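Local coordinates for protein dTDP-glucose 4,6-dehydratase (Klebsiella pneumoniae, PDB 5U4Q) that probably catalyses the NAD-dependent conversion of dTDP-glucose to its 4-keto-6-deoxy derivative, as a dimeric member of the NAD-dependent epimerase/dehydratase family, at residues A[156-159]-A[160-163]; A[16-19]-A[20-23]; A[270-273]-A[274-277]. All coordinates share one frame; numbering follows the deposited sequence.

Interaction 1: residues A[156-159]-A[160-163]; sequences ATKK and ANEL. With NAD (nicotinamide-adenine-dinucleotide), chain C.
Ala156 O receives the backbone N-H of Ala160 (2.9 Å between Ala156 O and Ala160 N), one rung of the regular i to i+4 ladder of helix 153-172; the methyl of Ala160 rests beside the carbonyls of Ala156 and Thr157. Thr157 O takes the N-H of Asn161, while Thr157 OG1 turns back to Tyr154 O and also meets Asn105. Lys158 leaves the helix with CG beside the backbone N (chi1 -67°); the chain bends at chi2 (-57°) and is nearly extended from there to NZ, which donates to the hydroxyl O3D of the nicotinamide ribose of NAD at 3.0 Å; CE lies 3.4 Å from NAD O2D. This is the lysine of the Tyr-x-x-x-Lys motif of short-chain dehydrogenases/reductases, with Tyr154 one turn earlier also bonded to NAD. Lys158 NZ has two further acceptors, Ala127 O and a water 2.8 Å away, and that water donates to Asn161 OD1, also at 2.8 Å. Asn161 ND2 is held by Asn105 O, which fixes the flip of the amide and leaves OD1 facing the water. Lys159 points to another side of the helix: CG lies opposite the backbone N (chi1 176°), and the aliphatic chain runs obliquely past Leu163, CE standing 4.0 Å from Leu163 CG. Its NZ makes a salt bridge with Asp148 of the second subunit, and Ala160 packs on Ala160 of that subunit. Glu162 OE1 lies 4.4 Å from Lys159 NZ, too far for a direct salt bridge, but a water joins the two; the carboxylate itself is gripped by Arg180 at OE1 and Ser128 at OE2.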
loop_
_atom_site.group_PDB
_atom_site.type_symbol
_atom_site.label_atom_id
_atom_site.label_comp_id
_atom_site.label_asym_id
_atom_site.label_seq_id
_atom_site.Cartn_x
_atom_site.Cartn_y
_atom_site.Cartn_z
ATOM N N ALA A 156 3.411 5.076 -2.530
ATOM C CA ALA A 156 2.231 4.280 -2.214
ATOM C C ALA A 156 2.627 2.958 -1.559
ATOM O O ALA A 156 1.949 2.516 -0.640
ATOM C CB ALA A 156 1.405 4.020 -3.440
ATOM N N THR A 157 3.698 2.329 -2.042
ATOM C CA THR A 157 4.109 1.049 -1.434
ATOM C C THR A 157 4.628 1.239 -0.008
ATOM O O THR A 157 4.410 0.372 0.843
ATOM C CB THR A 157 5.127 0.219 -2.278
ATOM O OG1 THR A 157 6.390 0.855 -2.337
ATOM C CG2 THR A 157 4.579 -0.092 -3.684
ATOM N N LYS A 158 5.320 2.344 0.250
ATOM C CA LYS A 158 5.804 2.608 1.599
ATOM C C LYS A 158 4.656 2.865 2.576
ATOM O O LYS A 158 4.673 2.376 3.727
ATOM C CB LYS A 158 6.870 3.710 1.610
ATOM C CG LYS A 158 8.179 3.325 0.905
ATOM C CD LYS A 158 8.822 2.057 1.489
ATOM C CE LYS A 158 10.315 1.971 1.164
ATOM N NZ LYS A 158 10.985 0.787 1.830
ATOM N N LYS A 159 3.649 3.633 2.149
ATOM C CA LYS A 159 2.477 3.825 2.989
ATOM C C LYS A 159 1.758 2.490 3.167
ATOM O O LYS A 159 1.290 2.185 4.263
ATOM C CB LYS A 159 1.543 4.913 2.450
ATOM C CG LYS A 159 0.269 5.083 3.231
ATOM C CD LYS A 159 0.391 5.379 4.745
ATOM C CE LYS A 159 -1.043 5.498 5.305
ATOM N NZ LYS A 159 -1.182 5.629 6.780
ATOM N N ALA A 160 1.698 1.685 2.105
ATOM C CA ALA A 160 1.110 0.364 2.256
ATOM C C ALA A 160 1.850 -0.446 3.317
ATOM O O ALA A 160 1.212 -1.202 4.059
ATOM C CB ALA A 160 1.066 -0.401 0.936
ATOM N N ASN A 161 3.176 -0.336 3.369
ATOM C CA ASN A 161 3.964 -1.060 4.409
ATOM C C ASN A 161 3.510 -0.597 5.794
ATOM O O ASN A 161 3.313 -1.428 6.693
ATOM C CB ASN A 161 5.455 -0.784 4.278
ATOM C CG ASN A 161 6.129 -1.444 3.056
ATOM O OD1 ASN A 161 7.344 -1.303 2.921
ATOM N ND2 ASN A 161 5.413 -2.227 2.278
ATOM N N GLU A 162 3.326 0.710 5.973
ATOM C CA GLU A 162 2.873 1.226 7.283
ATOM C C GLU A 162 1.498 0.644 7.639
ATOM O O GLU A 162 1.259 0.273 8.793
ATOM C CB GLU A 162 2.862 2.756 7.302
ATOM C CG GLU A 162 4.229 3.410 7.093
ATOM C CD GLU A 162 4.198 4.918 7.156
ATOM O OE1 GLU A 162 3.153 5.502 7.560
ATOM O OE2 GLU A 162 5.231 5.560 6.824
ATOM N N LEU A 163 0.611 0.557 6.637
ATOM C CA LEU A 163 -0.742 0.025 6.871
ATOM C C LEU A 163 -0.697 -1.432 7.260
ATOM O O LEU A 163 -1.403 -1.868 8.177
ATOM C CB LEU A 163 -1.623 0.208 5.643
ATOM C CG LEU A 163 -2.024 1.648 5.303
ATOM C CD1 LEU A 163 -2.425 1.712 3.846
ATOM C CD2 LEU A 163 -3.125 2.154 6.230
HETATM P PA NAD C . 20.266 0.328 -1.509
HETATM O O1A NAD C . 21.703 0.667 -1.413
HETATM O O2A NAD C . 19.610 0.110 -2.858
HETATM O O5B NAD C . 20.012 -0.957 -0.562
HETATM C C5B NAD C . 18.864 -1.795 -0.629
HETATM C C4B NAD C . 19.339 -3.226 -0.817
HETATM O O4B NAD C . 18.130 -3.999 -0.935
HETATM C C3B NAD C . 20.162 -3.437 -2.080
HETATM O O3B NAD C . 21.499 -3.905 -1.846
HETATM C C2B NAD C . 19.304 -4.418 -2.881
HETATM O O2B NAD C . 20.081 -5.391 -3.606
HETATM C C1B NAD C . 18.366 -5.040 -1.849
HETATM N N9A NAD C . 17.095 -5.515 -2.421
HETATM C C8A NAD C . 16.250 -4.821 -3.218
HETATM N N7A NAD C . 15.209 -5.581 -3.566
HETATM C C5A NAD C . 15.371 -6.774 -2.972
HETATM C C6A NAD C . 14.631 -8.053 -2.971
HETATM N N6A NAD C . 13.495 -8.209 -3.636
HETATM N N1A NAD C . 15.159 -9.041 -2.246
HETATM C C2A NAD C . 16.309 -8.933 -1.566
HETATM N N3A NAD C . 17.052 -7.807 -1.545
HETATM C C4A NAD C . 16.610 -6.722 -2.236
HETATM O O3 NAD C . 19.343 1.458 -0.820
HETATM P PN NAD C . 19.459 2.114 0.646
HETATM O O1N NAD C . 20.427 1.421 1.512
HETATM O O2N NAD C . 19.529 3.615 0.369
HETATM O O5D NAD C . 17.973 1.825 1.145
HETATM C C5D NAD C . 17.625 1.113 2.329
HETATM C C4D NAD C . 16.159 1.413 2.595
HETATM O O4D NAD C . 16.013 2.789 3.013
HETATM C C3D NAD C . 15.174 1.229 1.447
HETATM O O3D NAD C . 13.981 0.651 1.982
HETATM C C2D NAD C . 14.852 2.631 0.984
HETATM O O2D NAD C . 13.526 2.762 0.430
HETATM C C1D NAD C . 14.996 3.438 2.258
HETATM N N1N NAD C . 15.394 4.836 2.002
HETATM C C2N NAD C . 16.672 5.203 1.750
HETATM C C3N NAD C . 17.016 6.545 1.513
HETATM C C7N NAD C . 18.438 7.039 1.218
HETATM O O7N NAD C . 18.666 8.257 1.189
HETATM N N7N NAD C . 19.461 6.213 0.942
HETATM C C4N NAD C . 16.017 7.493 1.507
HETATM C C5N NAD C . 14.709 7.102 1.754
HETATM C C6N NAD C . 14.406 5.763 1.979
HETATM O O HOH W 1 9.439 -1.468 1.075
HETATM O O HOH W 2 0.911 6.280 8.419
#

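Interaction 2: residues A[16-19]-A[20-23]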
loop_
_atom_site.group_PDB
_atom_site.type_symbol
_atom_site.label_atom_id
_atom_site.label_comp_id
_atom_site.label_asym_id
_atom_site.label_seq_id
_atom_site.Cartn_x
_atom_site.Cartn_y
_atom_site.Cartn_z
ATOM N N GLY A 16 21.774 -0.749 4.967
ATOM C CA GLY A 16 21.864 -2.081 5.598
ATOM C C GLY A 16 23.265 -2.497 5.943
ATOM O O GLY A 16 23.501 -3.075 7.018
ATOM N N PHE A 17 24.218 -2.196 5.063
ATOM C CA PHE A 17 25.617 -2.512 5.360
ATOM C C PHE A 17 26.033 -1.821 6.665
ATOM O O PHE A 17 26.584 -2.435 7.587
ATOM C CB PHE A 17 26.545 -2.063 4.225
ATOM C CG PHE A 17 27.954 -1.866 4.662
ATOM C CD1 PHE A 17 28.746 -2.953 5.031
ATOM C CD2 PHE A 17 28.503 -0.600 4.740
ATOM C CE1 PHE A 17 30.038 -2.766 5.464
ATOM C CE2 PHE A 17 29.802 -0.415 5.161
ATOM C CZ PHE A 17 30.569 -1.502 5.532
ATOM N N HIS A 18 25.795 -0.513 6.752
ATOM C CA HIS A 18 26.177 0.215 7.935
ATOM C C HIS A 18 25.500 -0.242 9.217
ATOM O O HIS A 18 26.146 -0.286 10.276
ATOM C CB HIS A 18 25.964 1.730 7.735
ATOM C CG HIS A 18 26.958 2.373 6.832
ATOM N ND1 HIS A 18 28.136 2.933 7.284
ATOM C CD2 HIS A 18 26.926 2.581 5.495
ATOM C CE1 HIS A 18 28.776 3.468 6.255
ATOM N NE2 HIS A 18 28.075 3.260 5.162
ATOM N N ILE A 19 24.226 -0.615 9.123
ATOM C CA ILE A 19 23.508 -1.099 10.291
ATOM C C ILE A 19 24.098 -2.453 10.704
ATOM O O ILE A 19 24.406 -2.658 11.871
ATOM C CB ILE A 19 21.986 -1.218 10.035
ATOM C CG1 ILE A 19 21.375 0.162 9.730
ATOM C CG2 ILE A 19 21.283 -1.872 11.228
ATOM C CD1 ILE A 19 21.551 1.171 10.792
ATOM N N ALA A 20 24.292 -3.346 9.734
ATOM C CA ALA A 20 24.875 -4.666 10.073
ATOM C C ALA A 20 26.261 -4.503 10.704
ATOM O O ALA A 20 26.586 -5.147 11.703
ATOM C CB ALA A 20 24.974 -5.506 8.838
ATOM N N GLN A 21 27.093 -3.635 10.125
ATOM C CA GLN A 21 28.444 -3.431 10.650
ATOM C C GLN A 21 28.409 -2.938 12.120
ATOM O O GLN A 21 29.167 -3.412 12.974
ATOM C CB GLN A 21 29.189 -2.428 9.757
ATOM C CG GLN A 21 30.608 -2.124 10.190
ATOM C CD GLN A 21 31.245 -1.124 9.258
ATOM O OE1 GLN A 21 30.777 0.046 9.131
ATOM N NE2 GLN A 21 32.284 -1.554 8.587
ATOM N N ARG A 22 27.532 -1.984 12.406
ATOM C CA ARG A 22 27.420 -1.454 13.757
ATOM C C ARG A 22 26.954 -2.532 14.737
ATOM O O ARG A 22 27.480 -2.652 15.847
ATOM C CB ARG A 22 26.487 -0.239 13.773
ATOM C CG ARG A 22 26.196 0.327 15.138
ATOM C CD ARG A 22 27.419 0.871 15.871
ATOM N NE ARG A 22 27.021 1.329 17.198
ATOM C CZ ARG A 22 26.535 2.542 17.474
ATOM N NH1 ARG A 22 26.417 3.460 16.526
ATOM N NH2 ARG A 22 26.169 2.838 18.708
ATOM N N LEU A 23 25.976 -3.329 14.322
ATOM C CA LEU A 23 25.432 -4.356 15.215
ATOM C C LEU A 23 26.496 -5.410 15.498
ATOM O O LEU A 23 26.610 -5.891 16.628
ATOM C CB LEU A 23 24.166 -4.994 14.654
ATOM C CG LEU A 23 22.931 -4.075 14.544
ATOM C CD1 LEU A 23 21.841 -4.731 13.721
ATOM C CD2 LEU A 23 22.432 -3.667 15.926
HETATM O O HOH W 3 28.438 1.106 10.832
#
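Residues 16-23 form two regular turns of helix 14-25, in which Gly16, Phe17, His18 and Ile19 each present a carbonyl to the N-H four residues on, as in the 2.8 Å bond from Ala20 N to Gly16 O. The helix is the crossover of the first beta-alpha-beta unit of the Rossmann fold, between strands 5-9 and 29-34, and Gly16 is the last glycine of the Gly-x-x-Gly-x-x-Gly motif, which runs beside NAD from the loop after strand 5-9 into this helix. On one flank the fully extended Gln21 chain (chi1 180°) sends its amide past the far end of the Phe17 ring. Gln21 NE2 approaches obliquely, within 3.5 Å of Phe17 CZ, and the ring and amide planes are 58° apart. The same phenyl meets Trp188 edge-to-face. It also places CD2 over one face of the His18 imidazole, 3.6 Å above the ring plane and displaced toward the rim, while His18 NE2 bonds to Pro187 O. In one of its two modelled conformers Arg22 leads away from the first turn, NE to Glu26 and NH1 to Glu228, so these salt bridges are tentative. Leu23 runs alongside Ile19, and the two touch through Ile19 CG2 and Leu23 CD1 at 3.8 Å. Ile19 also packs on Val230 of helix 223-234, and Leu23 on Phe6 and Val8 of the sheet. On the Gln21 flank a water gives one hydrogen to His18 O at 2.7 Å and the other to Gln21 OE1 at 3.1 Å.

Interaction 3: residues A[270-273]-A[274-277]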
loop_
_atom_site.group_PDB
_atom_site.type_symbol
_atom_site.label_atom_id
_atom_site.label_comp_id
_atom_site.label_asym_id
_atom_site.label_seq_id
_atom_site.Cartn_x
_atom_site.Cartn_y
_atom_site.Cartn_z
ATOM N N GLU A 270 21.610 24.444 2.620
ATOM C CA GLU A 270 20.958 24.347 1.321
ATOM C C GLU A 270 21.819 23.558 0.348
ATOM O O GLU A 270 23.007 23.394 0.569
ATOM C CB GLU A 270 20.747 25.769 0.786
ATOM C CG GLU A 270 19.782 26.560 1.664
ATOM C CD GLU A 270 19.857 28.074 1.509
ATOM O OE1 GLU A 270 20.809 28.594 0.897
ATOM O OE2 GLU A 270 18.960 28.751 2.049
ATOM N N LEU A 271 21.214 23.108 -0.740
ATOM C CA LEU A 271 21.891 22.290 -1.760
ATOM C C LEU A 271 23.256 22.852 -2.189
ATOM O O LEU A 271 24.260 22.119 -2.279
ATOM C CB LEU A 271 20.940 22.114 -2.956
ATOM C CG LEU A 271 21.278 21.348 -4.239
ATOM C CD1 LEU A 271 21.974 22.218 -5.269
ATOM C CD2 LEU A 271 22.061 20.082 -3.953
HETATM N N MSE A 272 23.329 24.157 -2.427
HETATM C CA MSE A 272 24.586 24.751 -2.860
HETATM C C MSE A 272 25.682 24.581 -1.832
HETATM O O MSE A 272 26.824 24.547 -2.192
HETATM C CB MSE A 272 24.418 26.239 -3.235
HETATM C CG MSE A 272 25.647 26.843 -3.936
HETATM SE SE MSE A 272 26.126 26.049 -5.665
HETATM C CE MSE A 272 24.477 26.613 -6.564
ATOM N N ASP A 273 25.359 24.459 -0.544
ATOM C CA ASP A 273 26.418 24.265 0.478
ATOM C C ASP A 273 27.139 22.924 0.252
ATOM O O ASP A 273 28.364 22.831 0.429
ATOM C CB ASP A 273 25.860 24.299 1.908
ATOM C CG ASP A 273 25.292 25.664 2.308
ATOM O OD1 ASP A 273 25.670 26.685 1.709
ATOM O OD2 ASP A 273 24.483 25.707 3.255
ATOM N N TYR A 274 26.385 21.894 -0.138
ATOM C CA TYR A 274 26.987 20.583 -0.424
ATOM C C TYR A 274 27.810 20.616 -1.697
ATOM O O TYR A 274 28.890 20.057 -1.741
ATOM C CB TYR A 274 25.919 19.492 -0.557
ATOM C CG TYR A 274 25.208 19.206 0.720
ATOM C CD1 TYR A 274 25.763 18.356 1.663
ATOM C CD2 TYR A 274 23.985 19.775 0.994
ATOM C CE1 TYR A 274 25.114 18.091 2.861
ATOM C CE2 TYR A 274 23.322 19.525 2.198
ATOM C CZ TYR A 274 23.888 18.669 3.115
ATOM O OH TYR A 274 23.244 18.425 4.306
ATOM N N ILE A 275 27.290 21.267 -2.742
ATOM C CA ILE A 275 28.023 21.351 -4.006
ATOM C C ILE A 275 29.330 22.114 -3.807
ATOM O O ILE A 275 30.373 21.667 -4.250
ATOM C CB ILE A 275 27.167 22.005 -5.104
ATOM C CG1 ILE A 275 25.922 21.148 -5.341
ATOM C CG2 ILE A 275 27.971 22.155 -6.397
ATOM C CD1 ILE A 275 24.984 21.714 -6.378
ATOM N N THR A 276 29.268 23.260 -3.133
ATOM C CA THR A 276 30.474 24.051 -2.916
ATOM C C THR A 276 31.523 23.260 -2.146
ATOM O O THR A 276 32.723 23.271 -2.490
ATOM C CB THR A 276 30.149 25.351 -2.163
ATOM O OG1 THR A 276 29.196 26.106 -2.929
ATOM C CG2 THR A 276 31.401 26.170 -1.934
ATOM N N ALA A 277 31.075 22.558 -1.104
ATOM C CA ALA A 277 31.987 21.745 -0.306
ATOM C C ALA A 277 32.613 20.612 -1.139
ATOM O O ALA A 277 33.781 20.288 -0.965
ATOM C CB ALA A 277 31.278 21.178 0.912
#
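Residues 270-273 lead into residues 274-277 at the start of helix 271-282: Ile275 N, Thr276 N and Ala277 N bond to Leu271 O, Met272 O and Asp273 O, the middle one at 2.9 Å from Thr276 N to Met272 O. Leu271 O also takes a weak bond from Tyr274 N. Leu271 and Ile275 cross obliquely on the buried side; their CD1 methyls are modelled closer than carbon contacts allow, so the exact fit is doubtful. Leu271 also rests on Phe198. A chi1 of -67° swings the Tyr274 ring away from its carbonyl carbon, toward Phe220, Leu195 and Val320, and its edge lies near Leu271 O. On the outer side the bent selenomethionine Met272 crosses Thr276 at about a right angle, with CG 3.8 Å from Thr276 OG1, which itself lies 2.9 Å from Met272 O. Asp273 OD2 accepts Glu270 N at 3.2 Å, from above the carboxylate plane. That bond is one half of a capping box at the helix N-terminus; the helix belongs to the smaller C-terminal part, which in extended short-chain dehydrogenases/reductases usually helps bind the sugar nucleotide.

The three local helical contacts follow one another along the chain, 2 before 1 before 3, and none touches another. Interactions 1 and 2 fall on opposite sides of the chain's centre, their centres 24 Å apart; the nearest atoms are about 11 Å apart, since Lys158 reaches toward NAD, which occupies the gap between them. Interaction 1 reaches a ribose hydroxyl of the cofactor, whereas helix 14-25 of interaction 2 begins beside it, with Ile15 N hydrogen-bonded to NAD and the CA of Gly16 about 6 Å from its nearest atom. Interaction 3 is more remote: its centre is 32 Å from interaction 1 and 28 Å from interaction 2, and the Tyr274 side chain is about 12 Å from NAD.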